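Local coordinates for protein blood group a-and b-cleaving endo-beta-galactosidase (Streptococcus pneumoniae, PDB 2YGL) that carries the tandem CBM51 modules, which probably bind glycans, of an endo-beta-galactosidase that cleaves blood group A and B antigens, at residues F265-G270 with L343-A348; Y298-K303 with S313-D318. All blocks are in the same frame, centred on the assembly; numbering follows the deposited sequence.

Contacts 1 and 2 lie in one beta sandwich, that of the second of the tandem modules. Their centres are about 10 Å apart. Contact 1 pairs strands within one sheet; contact 2 joins that sheet to the one facing it. They meet along strands 262-271 and 315-320, which are neighbours. There S267 O lies 2.7 Å from V317 N, and V269 N lies 2.9 Å from F315 O, both probable hydrogen bonds. V269, F315 and V317 thus belong to one interior. Both segments of contact 2 fall between those of contact 1 in the sequence. The calcium site at V102, A152, H155 and D159 belongs to the first module.

Contact 1 of 2, residues F265-G270 with L343-A348; sequences FISYVG and LVLGGA
The Y268 ring has G346 O at its edge, near the ring plane. The F265 ring is approached obliquely by A348 CB, which lies 4.3 Å from F265 CE1. This is an antiparallel strand pair in one sheet of the module's beta sandwich. Y268 and G346 form a hydrogen-bonded pair: Y268 N donates to G346 O at 3.0 Å, and G346 N to Y268 O at 2.8 Å. Y268 O also accepts from S267 OG, at 3.0 Å. The two donors reach it from opposite faces of the carbonyl plane. S267 OG stands anti to its backbone N (chi1 -172°), 3.3 Å from L345 CB. V344 N bonds to G270 O at 2.9 Å in a nearly straight line (N-H...O 177°), while the return bond from G270 N is weak. V269 and L345 form the non-hydrogen-bonded pair between. Their side chains lie side by side toward the interior, V269 CG2 3.6 Å from L345 CD2. The chain bends at G346-G347. On the V269 and L345 face, F288 of strand 285-292 packs from the opposite sheet. On the Y268 face lies L182 of helix 179-184. Within the sheet, strand 315-320 pairs with the other edge of strand 262-271.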
ATOM      1  N   PHE A 265       8.591   8.531  10.042  1.00 20.40           N
ATOM      2  CA  PHE A 265       9.557   9.554   9.641  1.00 20.15           C
ATOM      3  C   PHE A 265      10.170   9.190   8.289  1.00 20.09           C
ATOM      4  O   PHE A 265      10.685   8.082   8.116  1.00 20.08           O
ATOM      5  CB  PHE A 265      10.643   9.732  10.711  1.00 20.13           C
ATOM      6  CG  PHE A 265      11.811  10.577  10.263  1.00 20.04           C
ATOM      7  CD1 PHE A 265      11.682  11.957  10.126  1.00 19.82           C
ATOM      8  CD2 PHE A 265      13.042   9.989   9.984  1.00 20.02           C
ATOM      9  CE1 PHE A 265      12.757  12.737   9.713  1.00 19.78           C
ATOM     10  CE2 PHE A 265      14.123  10.759   9.569  1.00 20.23           C
ATOM     11  CZ  PHE A 265      13.981  12.138   9.436  1.00 19.99           C
ATOM     12  N   ILE A 266      10.102  10.123   7.338  1.00 19.96           N
ATOM     13  CA  ILE A 266      10.602   9.907   5.975  1.00 19.86           C
ATOM     14  C   ILE A 266      11.607  10.981   5.578  1.00 19.52           C
ATOM     15  O   ILE A 266      11.295  12.170   5.635  1.00 19.30           O
ATOM     16  CB  ILE A 266       9.470   9.956   4.909  1.00 20.04           C
ATOM     17  CG1 ILE A 266       8.195   9.250   5.389  1.00 20.53           C
ATOM     18  CG2 ILE A 266       9.968   9.411   3.556  1.00 20.20           C
ATOM     19  CD1 ILE A 266       8.297   7.773   5.433  1.00 21.49           C
ATOM     20  N   SER A 267      12.795  10.554   5.151  1.00 19.09           N
ATOM     21  CA  SER A 267      13.811  11.474   4.635  1.00 18.81           C
ATOM     22  C   SER A 267      14.911  10.762   3.859  1.00 18.58           C
ATOM     23  O   SER A 267      15.334   9.663   4.225  1.00 18.37           O
ATOM     24  CB  SER A 267      14.450  12.274   5.775  1.00 18.81           C
ATOM     25  OG  SER A 267      15.299  13.286   5.266  1.00 18.56           O
ATOM     26  N   TYR A 268      15.366  11.401   2.785  1.00 18.38           N
ATOM     27  CA  TYR A 268      16.638  11.044   2.166  1.00 18.21           C
ATOM     28  C   TYR A 268      17.763  11.702   2.958  1.00 17.86           C
ATOM     29  O   TYR A 268      17.606  12.821   3.444  1.00 17.68           O
ATOM     30  CB  TYR A 268      16.675  11.459   0.692  1.00 18.23           C
ATOM     31  CG  TYR A 268      15.823  10.566  -0.175  1.00 18.81           C
ATOM     32  CD1 TYR A 268      16.320   9.354  -0.668  1.00 19.13           C
ATOM     33  CD2 TYR A 268      14.510  10.910  -0.479  1.00 19.05           C
ATOM     34  CE1 TYR A 268      15.530   8.519  -1.455  1.00 20.13           C
ATOM     35  CE2 TYR A 268      13.713  10.085  -1.263  1.00 20.45           C
ATOM     36  CZ  TYR A 268      14.229   8.892  -1.746  1.00 20.35           C
ATOM     37  OH  TYR A 268      13.435   8.081  -2.519  1.00 21.95           O
ATOM     38  N   VAL A 269      18.882  10.993   3.102  1.00 17.58           N
ATOM     39  CA  VAL A 269      19.996  11.457   3.931  1.00 17.25           C
ATOM     40  C   VAL A 269      21.323  11.296   3.194  1.00 17.08           C
ATOM     41  O   VAL A 269      21.629  10.217   2.682  1.00 16.78           O
ATOM     42  CB  VAL A 269      20.069  10.700   5.297  1.00 17.27           C
ATOM     43  CG1 VAL A 269      21.188  11.257   6.177  1.00 17.30           C
ATOM     44  CG2 VAL A 269      18.746  10.774   6.039  1.00 17.43           C
ATOM     45  N   GLY A 270      22.103  12.374   3.154  1.00 16.92           N
ATOM     46  CA  GLY A 270      23.450  12.345   2.587  1.00 16.55           C
ATOM     47  C   GLY A 270      24.165  13.670   2.754  1.00 16.40           C
ATOM     48  O   GLY A 270      23.699  14.551   3.476  1.00 16.24           O
ATOM     49  N   LEU A 343      25.762  17.501   6.422  1.00 19.68           N
ATOM     50  CA  LEU A 343      24.688  16.521   6.286  1.00 18.95           C
ATOM     51  C   LEU A 343      23.356  17.229   6.056  1.00 18.42           C
ATOM     52  O   LEU A 343      23.013  18.176   6.760  1.00 18.08           O
ATOM     53  CB  LEU A 343      24.625  15.610   7.525  1.00 18.74           C
ATOM     54  CG  LEU A 343      23.740  14.355   7.492  1.00 19.12           C
ATOM     55  CD1 LEU A 343      24.288  13.263   8.400  1.00 19.08           C
ATOM     56  CD2 LEU A 343      22.293  14.670   7.866  1.00 19.16           C
ATOM     57  N   VAL A 344      22.617  16.761   5.055  1.00 18.07           N
ATOM     58  CA  VAL A 344      21.291  17.295   4.765  1.00 17.75           C
ATOM     59  C   VAL A 344      20.225  16.199   4.776  1.00 17.67           C
ATOM     60  O   VAL A 344      20.483  15.052   4.399  1.00 17.50           O
ATOM     61  CB  VAL A 344      21.240  18.089   3.423  1.00 17.54           C
ATOM     62  CG1 VAL A 344      21.983  19.411   3.549  1.00 17.83           C
ATOM     63  CG2 VAL A 344      21.797  17.267   2.271  1.00 17.25           C
ATOM     64  N   LEU A 345      19.031  16.567   5.224  1.00 17.55           N
ATOM     65  CA  LEU A 345      17.887  15.672   5.215  1.00 17.57           C
ATOM     66  C   LEU A 345      16.916  16.157   4.140  1.00 17.64           C
ATOM     67  O   LEU A 345      16.225  17.157   4.327  1.00 17.63           O
ATOM     68  CB  LEU A 345      17.227  15.633   6.598  1.00 17.64           C
ATOM     69  CG  LEU A 345      18.130  15.372   7.816  1.00 17.89           C
ATOM     70  CD1 LEU A 345      17.352  15.526   9.106  1.00 18.38           C
ATOM     71  CD2 LEU A 345      18.768  13.995   7.755  1.00 18.28           C
ATOM     72  N   GLY A 346      16.893  15.457   3.010  1.00 17.64           N
ATOM     73  CA  GLY A 346      16.078  15.849   1.864  1.00 17.85           C
ATOM     74  C   GLY A 346      14.645  15.358   1.943  1.00 18.03           C
ATOM     75  O   GLY A 346      14.394  14.151   1.963  1.00 17.87           O
ATOM     76  N   GLY A 347      13.710  16.304   1.992  1.00 18.13           N
ATOM     77  CA  GLY A 347      12.279  15.995   1.998  1.00 18.39           C
ATOM     78  C   GLY A 347      11.739  15.533   3.339  1.00 18.64           C
ATOM     79  O   GLY A 347      10.637  14.986   3.405  1.00 18.62           O
ATOM     80  N   ALA A 348      12.510  15.768   4.405  1.00 18.84           N
ATOM     81  CA  ALA A 348      12.198  15.267   5.750  1.00 19.14           C
ATOM     82  C   ALA A 348      10.785  15.616   6.206  1.00 19.47           C
ATOM     83  O   ALA A 348      10.421  16.791   6.281  1.00 19.41           O
ATOM     84  CB  ALA A 348      13.219  15.772   6.759  1.00 19.01           C
TER

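Contact 2 of 2, residues Y298-K303 with S313-D318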
ATOM      1  N   TYR A 298      16.505   3.965  14.272  1.00 21.85           N
ATOM      2  CA  TYR A 298      17.217   3.827  13.006  1.00 21.97           C
ATOM      3  C   TYR A 298      18.696   4.179  13.169  1.00 22.01           C
ATOM      4  O   TYR A 298      19.037   5.177  13.805  1.00 21.70           O
ATOM      5  CB  TYR A 298      16.616   4.704  11.894  1.00 21.94           C
ATOM      6  CG  TYR A 298      17.456   4.655  10.628  1.00 22.45           C
ATOM      7  CD1 TYR A 298      17.236   3.674   9.662  1.00 22.42           C
ATOM      8  CD2 TYR A 298      18.503   5.562  10.422  1.00 22.68           C
ATOM      9  CE1 TYR A 298      18.017   3.605   8.517  1.00 23.06           C
ATOM     10  CE2 TYR A 298      19.294   5.497   9.281  1.00 23.09           C
ATOM     11  CZ  TYR A 298      19.044   4.520   8.334  1.00 23.49           C
ATOM     12  OH  TYR A 298      19.818   4.451   7.201  1.00 24.42           O
ATOM     13  N   SER A 299      19.559   3.358  12.574  1.00 22.15           N
ATOM     14  CA  SER A 299      20.984   3.658  12.469  1.00 22.29           C
ATOM     15  C   SER A 299      21.494   3.336  11.069  1.00 22.51           C
ATOM     16  O   SER A 299      21.196   2.274  10.518  1.00 22.58           O
ATOM     17  CB  SER A 299      21.782   2.881  13.511  1.00 22.30           C
ATOM     18  OG  SER A 299      23.138   3.287  13.507  1.00 22.26           O
ATOM     19  N   SER A 300      22.268   4.258  10.501  1.00 22.67           N
ATOM     20  CA  SER A 300      22.797   4.099   9.146  1.00 22.83           C
ATOM     21  C   SER A 300      23.934   3.075   9.048  1.00 23.24           C
ATOM     22  O   SER A 300      24.291   2.647   7.947  1.00 23.06           O
ATOM     23  CB  SER A 300      23.252   5.450   8.582  1.00 22.65           C
ATOM     24  OG  SER A 300      24.339   5.976   9.321  1.00 21.86           O
ATOM     25  N   ASP A 301      24.489   2.674  10.190  1.00 23.86           N
ATOM     26  CA  ASP A 301      25.648   1.774  10.189  1.00 24.59           C
ATOM     27  C   ASP A 301      25.328   0.283   9.998  1.00 24.83           C
ATOM     28  O   ASP A 301      26.233  -0.553  10.010  1.00 24.89           O
ATOM     29  CB  ASP A 301      26.569   2.019  11.396  1.00 24.87           C
ATOM     30  CG  ASP A 301      25.839   1.984  12.723  1.00 25.49           C
ATOM     31  OD1 ASP A 301      24.768   1.344  12.823  1.00 26.66           O
ATOM     32  OD2 ASP A 301      26.359   2.597  13.681  1.00 25.98           O
ATOM     33  N   SER A 302      24.047  -0.043   9.823  1.00 24.93           N
ATOM     34  CA  SER A 302      23.655  -1.386   9.413  1.00 25.10           C
ATOM     35  C   SER A 302      23.902  -1.505   7.911  1.00 25.10           C
ATOM     36  O   SER A 302      24.538  -2.459   7.451  1.00 25.24           O
ATOM     37  CB  SER A 302      22.179  -1.655   9.731  1.00 25.26           C
ATOM     38  OG  SER A 302      21.829  -1.168  11.018  1.00 26.09           O
ATOM     39  N   LYS A 303      23.405  -0.520   7.165  1.00 24.73           N
ATOM     40  CA  LYS A 303      23.598  -0.438   5.719  1.00 24.60           C
ATOM     41  C   LYS A 303      25.009   0.047   5.376  1.00 24.24           C
ATOM     42  O   LYS A 303      25.623  -0.449   4.431  1.00 24.22           O
ATOM     43  CB  LYS A 303      22.543   0.486   5.102  1.00 24.61           C
ATOM     44  CG  LYS A 303      22.515   0.533   3.578  1.00 25.37           C
ATOM     45  CD  LYS A 303      21.495   1.563   3.092  1.00 26.30           C
ATOM     46  CE  LYS A 303      21.494   1.709   1.577  1.00 27.02           C
ATOM     47  NZ  LYS A 303      20.944   0.505   0.891  1.00 28.14           N
ATOM     48  N   SER A 313      25.766   7.751  -2.645  1.00 22.96           N
ATOM     49  CA  SER A 313      24.364   8.045  -2.947  1.00 23.15           C
ATOM     50  C   SER A 313      23.569   8.187  -1.656  1.00 22.85           C
ATOM     51  O   SER A 313      23.724   7.383  -0.735  1.00 22.61           O
ATOM     52  CB  SER A 313      23.747   6.950  -3.823  1.00 23.22           C
ATOM     53  OG  SER A 313      24.081   7.132  -5.190  1.00 24.18           O
ATOM     54  N   ALA A 314      22.735   9.221  -1.594  1.00 22.71           N
ATOM     55  CA  ALA A 314      21.894   9.473  -0.428  1.00 22.73           C
ATOM     56  C   ALA A 314      20.951   8.296  -0.196  1.00 22.70           C
ATOM     57  O   ALA A 314      20.386   7.756  -1.149  1.00 22.74           O
ATOM     58  CB  ALA A 314      21.104  10.769  -0.608  1.00 22.64           C
ATOM     59  N   PHE A 315      20.801   7.891   1.062  1.00 22.73           N
ATOM     60  CA  PHE A 315      19.955   6.742   1.403  1.00 22.75           C
ATOM     61  C   PHE A 315      18.585   7.160   1.934  1.00 22.74           C
ATOM     62  O   PHE A 315      18.448   8.215   2.558  1.00 22.58           O
ATOM     63  CB  PHE A 315      20.663   5.788   2.382  1.00 22.71           C
ATOM     64  CG  PHE A 315      21.211   6.459   3.615  1.00 22.91           C
ATOM     65  CD1 PHE A 315      22.509   6.961   3.631  1.00 22.68           C
ATOM     66  CD2 PHE A 315      20.440   6.565   4.768  1.00 22.91           C
ATOM     67  CE1 PHE A 315      23.024   7.574   4.768  1.00 22.75           C
ATOM     68  CE2 PHE A 315      20.946   7.178   5.912  1.00 23.03           C
ATOM     69  CZ  PHE A 315      22.242   7.686   5.911  1.00 23.04           C
ATOM     70  N   LEU A 316      17.579   6.325   1.673  1.00 22.69           N
ATOM     71  CA  LEU A 316      16.229   6.571   2.165  1.00 22.74           C
ATOM     72  C   LEU A 316      16.074   6.069   3.593  1.00 22.77           C
ATOM     73  O   LEU A 316      16.329   4.898   3.882  1.00 22.63           O
ATOM     74  CB  LEU A 316      15.176   5.924   1.253  1.00 22.75           C
ATOM     75  CG  LEU A 316      13.695   6.058   1.649  1.00 23.00           C
ATOM     76  CD1 LEU A 316      13.244   7.518   1.750  1.00 23.01           C
ATOM     77  CD2 LEU A 316      12.800   5.294   0.683  1.00 22.98           C
ATOM     78  N   VAL A 317      15.673   6.974   4.481  1.00 22.83           N
ATOM     79  CA  VAL A 317      15.305   6.614   5.844  1.00 22.81           C
ATOM     80  C   VAL A 317      13.784   6.636   5.933  1.00 22.93           C
ATOM     81  O   VAL A 317      13.152   7.676   5.725  1.00 22.82           O
ATOM     82  CB  VAL A 317      15.917   7.571   6.895  1.00 22.75           C
ATOM     83  CG1 VAL A 317      15.407   7.230   8.293  1.00 22.71           C
ATOM     84  CG2 VAL A 317      17.434   7.506   6.858  1.00 22.59           C
ATOM     85  N   ASP A 318      13.207   5.475   6.223  1.00 23.14           N
ATOM     86  CA  ASP A 318      11.764   5.333   6.346  1.00 23.42           C
ATOM     87  C   ASP A 318      11.484   4.414   7.526  1.00 23.38           C
ATOM     88  O   ASP A 318      11.560   3.190   7.405  1.00 23.53           O
ATOM     89  CB  ASP A 318      11.175   4.768   5.045  1.00 23.45           C
ATOM     90  CG  ASP A 318       9.655   4.667   5.075  1.00 24.01           C
ATOM     91  OD1 ASP A 318       9.038   4.871   6.146  1.00 24.32           O
ATOM     92  OD2 ASP A 318       9.070   4.381   4.011  1.00 25.05           O
TER
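This contact belongs to the interior of the beta sandwich of the NPCBM/NEW2 module. Y298, at the end of an outer strand of one sheet, meets F315 and V317 on a strand of the other. No hydrogen bond joins the two segments, and the contact rests on side chains. V317 lies over one face of the Y298 ring. Its CG1 sits over the ring centre, 4.0 Å above the plane. Its CG2 stands toward Y298 CE2 and CZ and makes a CH-pi contact, 4.0 Å from the ring centroid and 28° off the normal. The CA-CB bond of Y298 points toward strand 315-320, and CG lies anti to the backbone N (chi1 174°). The side chains of Y298 and F315 cross at a slant. Y298 OH is 3.2 Å from F315 CE2, and the phenyl touches the hydroxyl end of the tyrosine. S300 CB packs against the same ring, 3.6 Å from F315 CZ. S300 OG is hydrogen-bonded to F288 N on the neighbouring strand. K303 lies at the margin, its CE 4.2 Å from F315 CB. A type I turn runs from S299 to S302, with S299 OG donating to D301 OD1 at 2.6 Å. Strand 295-299 is outermost in its sheet and pairs with strand 285-292, whose V290 touches both Y298 and V317. Strand 315-320 pairs with strand 262-271, whose V269 packs on F315 and V317.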